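Local coordinates for protein alpha,alpha-trehalose-phosphate synthase (UDP-forming) (Burkholderia multivorans, PDB 5UOF) that belongs to glycosyltransferase family 20, whose members have the GT-B fold of two Rossmann-like domains, at residues W297-P309 and D339-E351. Numbering follows the deposited sequence.
With EDO (1,2-ethanediol), chain N; EDO (1,2-ethanediol), chain O.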
ATOM      1  N   TRP A 297      28.751 -23.132   0.654  1.00 16.79           N
ATOM      2  CA  TRP A 297      28.097 -22.998   1.948  1.00 13.15           C
ATOM      3  C   TRP A 297      27.256 -24.209   2.321  1.00 14.86           C
ATOM      4  O   TRP A 297      26.846 -24.327   3.484  1.00 18.06           O
ATOM      5  CB  TRP A 297      27.239 -21.724   1.984  1.00 16.91           C
ATOM      6  CG  TRP A 297      28.086 -20.541   2.329  1.00 17.29           C
ATOM      7  CD1 TRP A 297      28.387 -19.478   1.528  1.00 19.83           C
ATOM      8  CD2 TRP A 297      28.800 -20.340   3.550  1.00 16.93           C
ATOM      9  NE1 TRP A 297      29.231 -18.612   2.188  1.00 22.39           N
ATOM     10  CE2 TRP A 297      29.502 -19.119   3.430  1.00 20.90           C
ATOM     11  CE3 TRP A 297      28.903 -21.066   4.745  1.00 16.18           C
ATOM     12  CZ2 TRP A 297      30.310 -18.612   4.458  1.00 19.54           C
ATOM     13  CZ3 TRP A 297      29.711 -20.561   5.762  1.00 19.16           C
ATOM     14  CH2 TRP A 297      30.403 -19.345   5.606  1.00 17.31           C
ATOM     15  N   GLN A 298      26.979 -25.099   1.376  1.00 18.27           N
ATOM     16  CA  GLN A 298      26.195 -26.286   1.683  1.00 15.33           C
ATOM     17  C   GLN A 298      26.934 -27.169   2.677  1.00 15.54           C
ATOM     18  O   GLN A 298      28.108 -27.499   2.481  1.00 18.62           O
ATOM     19  CB  GLN A 298      25.885 -27.050   0.391  1.00 14.25           C
ATOM     20  CG  GLN A 298      24.842 -26.322  -0.458  1.00 14.11           C
ATOM     21  CD  GLN A 298      24.556 -27.029  -1.768  1.00 18.13           C
ATOM     22  OE1 GLN A 298      24.549 -28.258  -1.834  1.00 20.43           O
ATOM     23  NE2 GLN A 298      24.341 -26.253  -2.825  1.00 19.17           N
ATOM     24  N   GLY A 299      26.248 -27.530   3.762  1.00 14.75           N
ATOM     25  CA  GLY A 299      26.861 -28.283   4.835  1.00 18.69           C
ATOM     26  C   GLY A 299      27.720 -27.471   5.782  1.00 15.68           C
ATOM     27  O   GLY A 299      28.332 -28.052   6.691  1.00 16.58           O
ATOM     28  N   ARG A 300      27.804 -26.155   5.594  1.00 13.97           N
ATOM     29  CA  ARG A 300      28.658 -25.306   6.404  1.00 12.50           C
ATOM     30  C   ARG A 300      27.890 -24.211   7.126  1.00 14.30           C
ATOM     31  O   ARG A 300      28.503 -23.416   7.845  1.00 15.11           O
ATOM     32  CB  ARG A 300      29.758 -24.679   5.541  1.00 18.32           C
ATOM     33  CG  ARG A 300      30.670 -25.726   4.896  1.00 21.93           C
ATOM     34  CD  ARG A 300      31.915 -25.086   4.308  1.00 38.60           C
ATOM     35  NE  ARG A 300      32.905 -24.768   5.335  1.00 56.91           N
ATOM     36  CZ  ARG A 300      34.005 -25.482   5.558  1.00 66.45           C
ATOM     37  NH1 ARG A 300      34.851 -25.121   6.516  1.00 66.58           N
ATOM     38  NH2 ARG A 300      34.265 -26.555   4.820  1.00 68.69           N
ATOM     39  N   VAL A 301      26.575 -24.134   6.935  1.00 11.98           N
ATOM     40  CA  VAL A 301      25.733 -23.149   7.606  1.00 12.75           C
ATOM     41  C   VAL A 301      24.349 -23.760   7.743  1.00 13.57           C
ATOM     42  O   VAL A 301      23.926 -24.572   6.916  1.00 13.76           O
ATOM     43  CB  VAL A 301      25.693 -21.807   6.828  1.00 13.24           C
ATOM     44  CG1 VAL A 301      25.170 -22.021   5.412  1.00 13.29           C
ATOM     45  CG2 VAL A 301      24.845 -20.766   7.549  1.00 13.21           C
ATOM     46  N   SER A 302      23.644 -23.380   8.802  1.00 12.91           N
ATOM     47  CA  SER A 302      22.259 -23.778   8.995  1.00 12.64           C
ATOM     48  C   SER A 302      21.432 -22.574   9.403  1.00 13.48           C
ATOM     49  O   SER A 302      21.900 -21.686  10.119  1.00 14.17           O
ATOM     50  CB  SER A 302      22.109 -24.854  10.080  1.00 16.82           C
ATOM     51  OG  SER A 302      22.699 -26.074   9.667  1.00 18.59           O
ATOM     52  N   LEU A 303      20.188 -22.569   8.956  1.00 10.06           N
ATOM     53  CA  LEU A 303      19.225 -21.558   9.359  1.00  9.33           C
ATOM     54  C   LEU A 303      18.326 -22.155  10.433  1.00  9.45           C
ATOM     55  O   LEU A 303      17.745 -23.221  10.232  1.00 13.07           O
ATOM     56  CB  LEU A 303      18.397 -21.089   8.155  1.00  9.43           C
ATOM     57  CG  LEU A 303      17.139 -20.267   8.478  1.00 11.82           C
ATOM     58  CD1 LEU A 303      17.511 -18.953   9.154  1.00 10.44           C
ATOM     59  CD2 LEU A 303      16.355 -20.007   7.173  1.00 11.28           C
ATOM     60  N   VAL A 304      18.243 -21.489  11.584  1.00  9.84           N
ATOM     61  CA  VAL A 304      17.294 -21.846  12.629  1.00 10.82           C
ATOM     62  C   VAL A 304      16.206 -20.783  12.624  1.00 13.57           C
ATOM     63  O   VAL A 304      16.479 -19.610  12.901  1.00 12.51           O
ATOM     64  CB  VAL A 304      17.974 -21.946  14.004  1.00  9.59           C
ATOM     65  CG1 VAL A 304      16.927 -22.078  15.115  1.00 11.92           C
ATOM     66  CG2 VAL A 304      18.888 -23.147  14.045  1.00 12.94           C
ATOM     67  N   GLN A 305      14.985 -21.185  12.282  1.00 11.03           N
ATOM     68  CA  GLN A 305      13.809 -20.317  12.335  1.00 10.33           C
ATOM     69  C   GLN A 305      12.953 -20.751  13.514  1.00 12.32           C
ATOM     70  O   GLN A 305      12.430 -21.871  13.527  1.00 14.67           O
ATOM     71  CB  GLN A 305      13.001 -20.384  11.039  1.00  9.76           C
ATOM     72  CG  GLN A 305      11.682 -19.601  11.112  1.00 12.83           C
ATOM     73  CD  GLN A 305      11.903 -18.110  11.088  1.00 12.47           C
ATOM     74  OE1 GLN A 305      12.492 -17.586  10.146  1.00 13.15           O
ATOM     75  NE2 GLN A 305      11.440 -17.412  12.131  1.00 12.59           N
ATOM     76  N   ILE A 306      12.817 -19.871  14.500  1.00 10.38           N
ATOM     77  CA  ILE A 306      11.959 -20.104  15.648  1.00  9.83           C
ATOM     78  C   ILE A 306      10.699 -19.284  15.439  1.00 11.42           C
ATOM     79  O   ILE A 306      10.771 -18.113  15.052  1.00 12.45           O
ATOM     80  CB  ILE A 306      12.668 -19.731  16.960  1.00 15.23           C
ATOM     81  CG1 ILE A 306      13.840 -20.691  17.193  1.00 13.60           C
ATOM     82  CG2 ILE A 306      11.686 -19.758  18.147  1.00 12.54           C
ATOM     83  CD1 ILE A 306      14.821 -20.213  18.244  1.00 13.90           C
ATOM     84  N   ALA A 307       9.550 -19.911  15.658  1.00 14.40           N
ATOM     85  CA  ALA A 307       8.251 -19.252  15.520  1.00 13.57           C
ATOM     86  C   ALA A 307       7.444 -19.585  16.765  1.00 17.04           C
ATOM     87  O   ALA A 307       6.850 -20.673  16.854  1.00 15.63           O
ATOM     88  CB  ALA A 307       7.526 -19.688  14.252  1.00 13.16           C
ATOM     89  N   PRO A 308       7.438 -18.705  17.758  1.00 20.09           N
ATOM     90  CA  PRO A 308       6.632 -18.936  18.949  1.00 25.19           C
ATOM     91  C   PRO A 308       5.175 -19.095  18.560  1.00 22.18           C
ATOM     92  O   PRO A 308       4.623 -18.233  17.865  1.00 24.76           O
ATOM     93  CB  PRO A 308       6.853 -17.663  19.784  1.00 27.27           C
ATOM     94  CG  PRO A 308       8.117 -17.051  19.235  1.00 31.27           C
ATOM     95  CD  PRO A 308       8.152 -17.416  17.790  1.00 21.55           C
ATOM     96  N   PRO A 309       4.537 -20.198  18.940  1.00 24.71           N
ATOM     97  CA  PRO A 309       3.152 -20.431  18.507  1.00 31.38           C
ATOM     98  C   PRO A 309       2.214 -19.333  18.996  1.00 38.43           C
ATOM     99  O   PRO A 309       2.330 -18.843  20.121  1.00 36.33           O
ATOM    100  CB  PRO A 309       2.808 -21.784  19.137  1.00 31.65           C
ATOM    101  CG  PRO A 309       4.138 -22.454  19.337  1.00 34.50           C
ATOM    102  CD  PRO A 309       5.077 -21.341  19.698  1.00 28.80           C
ATOM    103  N   ASP A 339      24.177 -35.696   7.555  1.00 20.85           N
ATOM    104  CA  ASP A 339      24.317 -35.050   8.854  1.00 26.02           C
ATOM    105  C   ASP A 339      24.047 -33.553   8.777  1.00 22.50           C
ATOM    106  O   ASP A 339      24.613 -32.780   9.548  1.00 22.69           O
ATOM    107  CB  ASP A 339      25.696 -35.321   9.457  1.00 34.24           C
ATOM    108  CG  ASP A 339      26.806 -34.607   8.719  1.00 38.24           C
ATOM    109  OD1 ASP A 339      26.595 -34.218   7.550  1.00 36.67           O
ATOM    110  OD2 ASP A 339      27.892 -34.439   9.319  1.00 46.25           O
ATOM    111  N   TRP A 340      23.172 -33.122   7.869  1.00 19.01           N
ATOM    112  CA  TRP A 340      22.897 -31.695   7.747  1.00 15.93           C
ATOM    113  C   TRP A 340      21.438 -31.465   7.390  1.00 19.31           C
ATOM    114  O   TRP A 340      20.988 -31.905   6.325  1.00 17.54           O
ATOM    115  CB  TRP A 340      23.796 -31.052   6.699  1.00 20.62           C
ATOM    116  CG  TRP A 340      23.560 -29.582   6.534  1.00 18.32           C
ATOM    117  CD1 TRP A 340      23.493 -28.636   7.526  1.00 14.12           C
ATOM    118  CD2 TRP A 340      23.386 -28.887   5.299  1.00 14.63           C
ATOM    119  NE1 TRP A 340      23.292 -27.395   6.971  1.00 14.52           N
ATOM    120  CE2 TRP A 340      23.215 -27.524   5.605  1.00 16.00           C
ATOM    121  CE3 TRP A 340      23.354 -29.290   3.957  1.00 12.23           C
ATOM    122  CZ2 TRP A 340      23.021 -26.554   4.617  1.00 13.31           C
ATOM    123  CZ3 TRP A 340      23.157 -28.325   2.974  1.00 16.37           C
ATOM    124  CH2 TRP A 340      22.992 -26.974   3.309  1.00 14.16           C
ATOM    125  N   THR A 341      20.717 -30.770   8.288  1.00 14.35           N
ATOM    126  CA  THR A 341      19.398 -30.208   8.018  1.00 14.04           C
ATOM    127  C   THR A 341      19.575 -28.725   7.704  1.00 16.47           C
ATOM    128  O   THR A 341      19.926 -27.951   8.608  1.00 17.59           O
ATOM    129  CB  THR A 341      18.466 -30.401   9.229  1.00 17.11           C
ATOM    130  OG1 THR A 341      18.140 -31.793   9.376  1.00 16.90           O
ATOM    131  CG2 THR A 341      17.169 -29.608   9.064  1.00 18.33           C
ATOM    132  N   PRO A 342      19.402 -28.288   6.446  1.00 13.54           N
ATOM    133  CA  PRO A 342      19.636 -26.865   6.122  1.00 11.52           C
ATOM    134  C   PRO A 342      18.782 -25.889   6.921  1.00 13.23           C
ATOM    135  O   PRO A 342      19.297 -24.860   7.389  1.00 13.98           O
ATOM    136  CB  PRO A 342      19.315 -26.799   4.621  1.00 12.60           C
ATOM    137  CG  PRO A 342      19.636 -28.184   4.115  1.00 13.18           C
ATOM    138  CD  PRO A 342      19.307 -29.133   5.244  1.00 12.08           C
ATOM    139  N   ILE A 343      17.485 -26.158   7.064  1.00 10.91           N
ATOM    140  CA  ILE A 343      16.566 -25.263   7.764  1.00 11.38           C
ATOM    141  C   ILE A 343      15.952 -26.035   8.921  1.00 10.58           C
ATOM    142  O   ILE A 343      15.194 -26.993   8.710  1.00 13.43           O
ATOM    143  CB  ILE A 343      15.469 -24.702   6.850  1.00 11.72           C
ATOM    144  CG1 ILE A 343      16.079 -23.849   5.739  1.00 14.54           C
ATOM    145  CG2 ILE A 343      14.496 -23.836   7.679  1.00 13.62           C
ATOM    146  CD1 ILE A 343      15.015 -23.243   4.797  1.00 13.86           C
ATOM    147  N   GLN A 344      16.286 -25.626  10.143  1.00 10.46           N
ATOM    148  CA  GLN A 344      15.590 -26.107  11.333  1.00 10.97           C
ATOM    149  C   GLN A 344      14.450 -25.143  11.622  1.00 16.55           C
ATOM    150  O   GLN A 344      14.689 -23.973  11.932  1.00 19.88           O
ATOM    151  CB  GLN A 344      16.535 -26.190  12.529  1.00 13.00           C
ATOM    152  CG  GLN A 344      17.700 -27.118  12.288  1.00 21.05           C
ATOM    153  CD  GLN A 344      18.711 -27.064  13.417  1.00 27.27           C
ATOM    154  OE1 GLN A 344      19.901 -26.802  13.190  1.00 26.97           O
ATOM    155  NE2 GLN A 344      18.244 -27.310  14.640  1.00 22.94           N
ATOM    156  N   TYR A 345      13.217 -25.625  11.507  1.00 15.21           N
ATOM    157  CA  TYR A 345      12.039 -24.782  11.651  1.00 13.96           C
ATOM    158  C   TYR A 345      11.283 -25.270  12.880  1.00 14.29           C
ATOM    159  O   TYR A 345      10.734 -26.381  12.886  1.00 13.22           O
ATOM    160  CB  TYR A 345      11.186 -24.819  10.380  1.00 12.41           C
ATOM    161  CG  TYR A 345       9.843 -24.175  10.531  1.00 11.90           C
ATOM    162  CD1 TYR A 345       9.689 -23.004  11.258  1.00 14.38           C
ATOM    163  CD2 TYR A 345       8.717 -24.746   9.954  1.00 20.40           C
ATOM    164  CE1 TYR A 345       8.450 -22.426  11.414  1.00 15.86           C
ATOM    165  CE2 TYR A 345       7.479 -24.173  10.102  1.00 21.05           C
ATOM    166  CZ  TYR A 345       7.357 -23.016  10.828  1.00 19.42           C
ATOM    167  OH  TYR A 345       6.122 -22.455  10.980  1.00 19.09           O
ATOM    168  N   LEU A 346      11.279 -24.442  13.927  1.00 11.86           N
ATOM    169  CA  LEU A 346      10.872 -24.840  15.270  1.00 12.52           C
ATOM    170  C   LEU A 346       9.664 -24.013  15.681  1.00 12.99           C
ATOM    171  O   LEU A 346       9.789 -22.810  15.931  1.00 15.84           O
ATOM    172  CB  LEU A 346      12.027 -24.640  16.253  1.00 14.58           C
ATOM    173  CG  LEU A 346      13.213 -25.564  15.963  1.00 16.10           C
ATOM    174  CD1 LEU A 346      14.480 -25.072  16.661  1.00 13.37           C
ATOM    175  CD2 LEU A 346      12.859 -26.983  16.404  1.00 14.56           C
ATOM    176  N   ASN A 347       8.505 -24.670  15.767  1.00 13.60           N
ATOM    177  CA  ASN A 347       7.258 -24.034  16.190  1.00 17.08           C
ATOM    178  C   ASN A 347       7.148 -24.149  17.711  1.00 15.67           C
ATOM    179  O   ASN A 347       6.297 -24.853  18.258  1.00 19.38           O
ATOM    180  CB  ASN A 347       6.070 -24.689  15.495  1.00 16.87           C
ATOM    181  CG  ASN A 347       6.073 -24.463  14.002  1.00 22.01           C
ATOM    182  OD1 ASN A 347       6.264 -25.393  13.212  1.00 30.39           O
ATOM    183  ND2 ASN A 347       5.860 -23.220  13.602  1.00 16.16           N
ATOM    184  N   ARG A 348       8.055 -23.445  18.392  1.00 16.09           N
ATOM    185  CA  ARG A 348       8.315 -23.656  19.808  1.00 16.27           C
ATOM    186  C   ARG A 348       8.576 -22.328  20.505  1.00 18.83           C
ATOM    187  O   ARG A 348       9.108 -21.383  19.914  1.00 16.00           O
ATOM    188  CB  ARG A 348       9.552 -24.548  20.046  1.00 19.40           C
ATOM    189  CG  ARG A 348       9.591 -25.833  19.252  1.00 25.58           C
ATOM    190  CD  ARG A 348       8.763 -26.917  19.916  1.00 30.72           C
ATOM    191  NE  ARG A 348       8.714 -28.128  19.103  1.00 36.78           N
ATOM    192  CZ  ARG A 348       7.650 -28.515  18.405  1.00 50.12           C
ATOM    193  NH1 ARG A 348       6.535 -27.791  18.426  1.00 54.06           N
ATOM    194  NH2 ARG A 348       7.701 -29.625  17.681  1.00 49.84           N
ATOM    195  N   LYS A 349       8.237 -22.297  21.785  1.00 18.59           N
ATOM    196  CA  LYS A 349       8.514 -21.163  22.654  0.56 21.24           C
ATOM    197  C   LYS A 349       9.760 -21.459  23.481  1.00 18.53           C
ATOM    198  O   LYS A 349       9.838 -22.500  24.142  1.00 22.32           O
ATOM    199  CB  LYS A 349       7.317 -20.886  23.567  0.56 25.16           C
ATOM    200  CG  LYS A 349       7.601 -19.959  24.746  0.56 30.98           C
ATOM    201  CD  LYS A 349       7.787 -18.513  24.305  0.56 34.63           C
ATOM    202  CE  LYS A 349       8.015 -17.592  25.502  0.56 35.79           C
ATOM    203  NZ  LYS A 349       6.846 -17.554  26.438  0.56 35.07           N
ATOM    204  N   TYR A 350      10.735 -20.548  23.446  1.00 18.60           N
ATOM    205  CA  TYR A 350      11.942 -20.662  24.265  1.00 16.52           C
ATOM    206  C   TYR A 350      12.031 -19.494  25.235  1.00 16.08           C
ATOM    207  O   TYR A 350      11.612 -18.382  24.910  1.00 20.89           O
ATOM    208  CB  TYR A 350      13.212 -20.694  23.389  1.00 15.42           C
ATOM    209  CG  TYR A 350      13.231 -21.900  22.491  1.00 16.52           C
ATOM    210  CD1 TYR A 350      13.694 -23.123  22.957  1.00 18.90           C
ATOM    211  CD2 TYR A 350      12.752 -21.827  21.186  1.00 16.79           C
ATOM    212  CE1 TYR A 350      13.698 -24.237  22.153  1.00 21.04           C
ATOM    213  CE2 TYR A 350      12.747 -22.939  20.372  1.00 18.50           C
ATOM    214  CZ  TYR A 350      13.221 -24.138  20.861  1.00 19.60           C
ATOM    215  OH  TYR A 350      13.204 -25.257  20.069  1.00 18.51           O
ATOM    216  N   GLU A 351      12.575 -19.758  26.429  1.00 15.64           N
ATOM    217  CA  GLU A 351      12.906 -18.694  27.371  1.00 18.40           C
ATOM    218  C   GLU A 351      13.643 -17.560  26.675  1.00 17.72           C
ATOM    219  O   GLU A 351      14.520 -17.791  25.840  1.00 16.50           O
ATOM    220  CB  GLU A 351      13.798 -19.218  28.491  1.00 24.11           C
ATOM    221  CG  GLU A 351      13.131 -19.952  29.599  1.00 36.99           C
ATOM    222  CD  GLU A 351      14.135 -20.250  30.690  1.00 40.15           C
ATOM    223  OE1 GLU A 351      14.685 -19.287  31.269  1.00 39.24           O
ATOM    224  OE2 GLU A 351      14.411 -21.441  30.929  1.00 47.56           O
TER
HETATM  225  C1  EDO N 512      20.922 -34.026  10.153  1.00 48.76           C
HETATM  226  O1  EDO N 512      19.700 -33.958   9.405  1.00 40.62           O
HETATM  227  C2  EDO N 512      20.681 -34.746  11.473  1.00 49.53           C
HETATM  228  O2  EDO N 512      19.619 -34.083  12.167  1.00 49.36           O
HETATM  229  C1  EDO O 513      10.644 -25.604  24.238  1.00 38.16           C
HETATM  230  O1  EDO O 513       9.306 -25.372  23.788  1.00 45.69           O
HETATM  231  C2  EDO O 513      10.981 -27.051  23.926  1.00 47.06           C
HETATM  232  O2  EDO O 513      11.699 -27.606  25.029  1.00 51.05           O
HETATM  233  O   HOH W   1      21.074 -27.804  10.911  1.00 25.88           O
HETATM  234  O   HOH W   2       4.749 -21.676  15.470  1.00 21.06           O
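The Trp340 indole packs closely under the turn at Gln298 and Gly299. Gly299 CA sits 3.7 Å from the centroid of the six-membered ring and 18° off its normal, a CH-pi contact over the face, while Pro342 CG lies over the rim of the opposite face. With CG anti to the backbone N, the indole reaches across to segment 297-309 and brings NE1 to two acceptors, Val301 O at 2.9 Å and Ser302 OG in the ring plane; the single N-H is bifurcated between them, so neither bond is straight and both are weak. Beyond the indole the backbones run parallel, their strand axes 12° apart. Five bonds alternate between them, from Leu303 N to Pro342 O through to Ala307 N with Leu346 O. Strands 301-306 and 343-346, joined through helix 314-335, form a beta-alpha-beta unit, and 343-346 is an outermost strand of this chain's six-stranded parallel Rossmann-like sheet. On one face Leu303 and Ile343 lie side by side, as do Gln305 and Tyr345, whose CG and CD1 respectively approach to 3.9 Å; the Gln305 amide turns off to Ser270 and Asp272. On the other face Val304 CG1 and Leu346 CD1 meet at 4.2 Å, and further along Ile306 CG2 meets the Tyr350 ring at its edge, 3.8 Å from CD2. The looser, solvent side is marked by water: one accepts from Ser302 OG and donates to Thr341 O and Gln344 OE1, near exposed Thr341. Asn347, centre of an inverse gamma turn, is held by a straight ND2 bond to Tyr345 OH (2.7 Å, 169°), and a second water links ND2 to Ala307 O. At the exposed end, Pro309 CG rests 3.4 Å from Asn347 O, and a 1,2-ethanediol donates to Lys349 O.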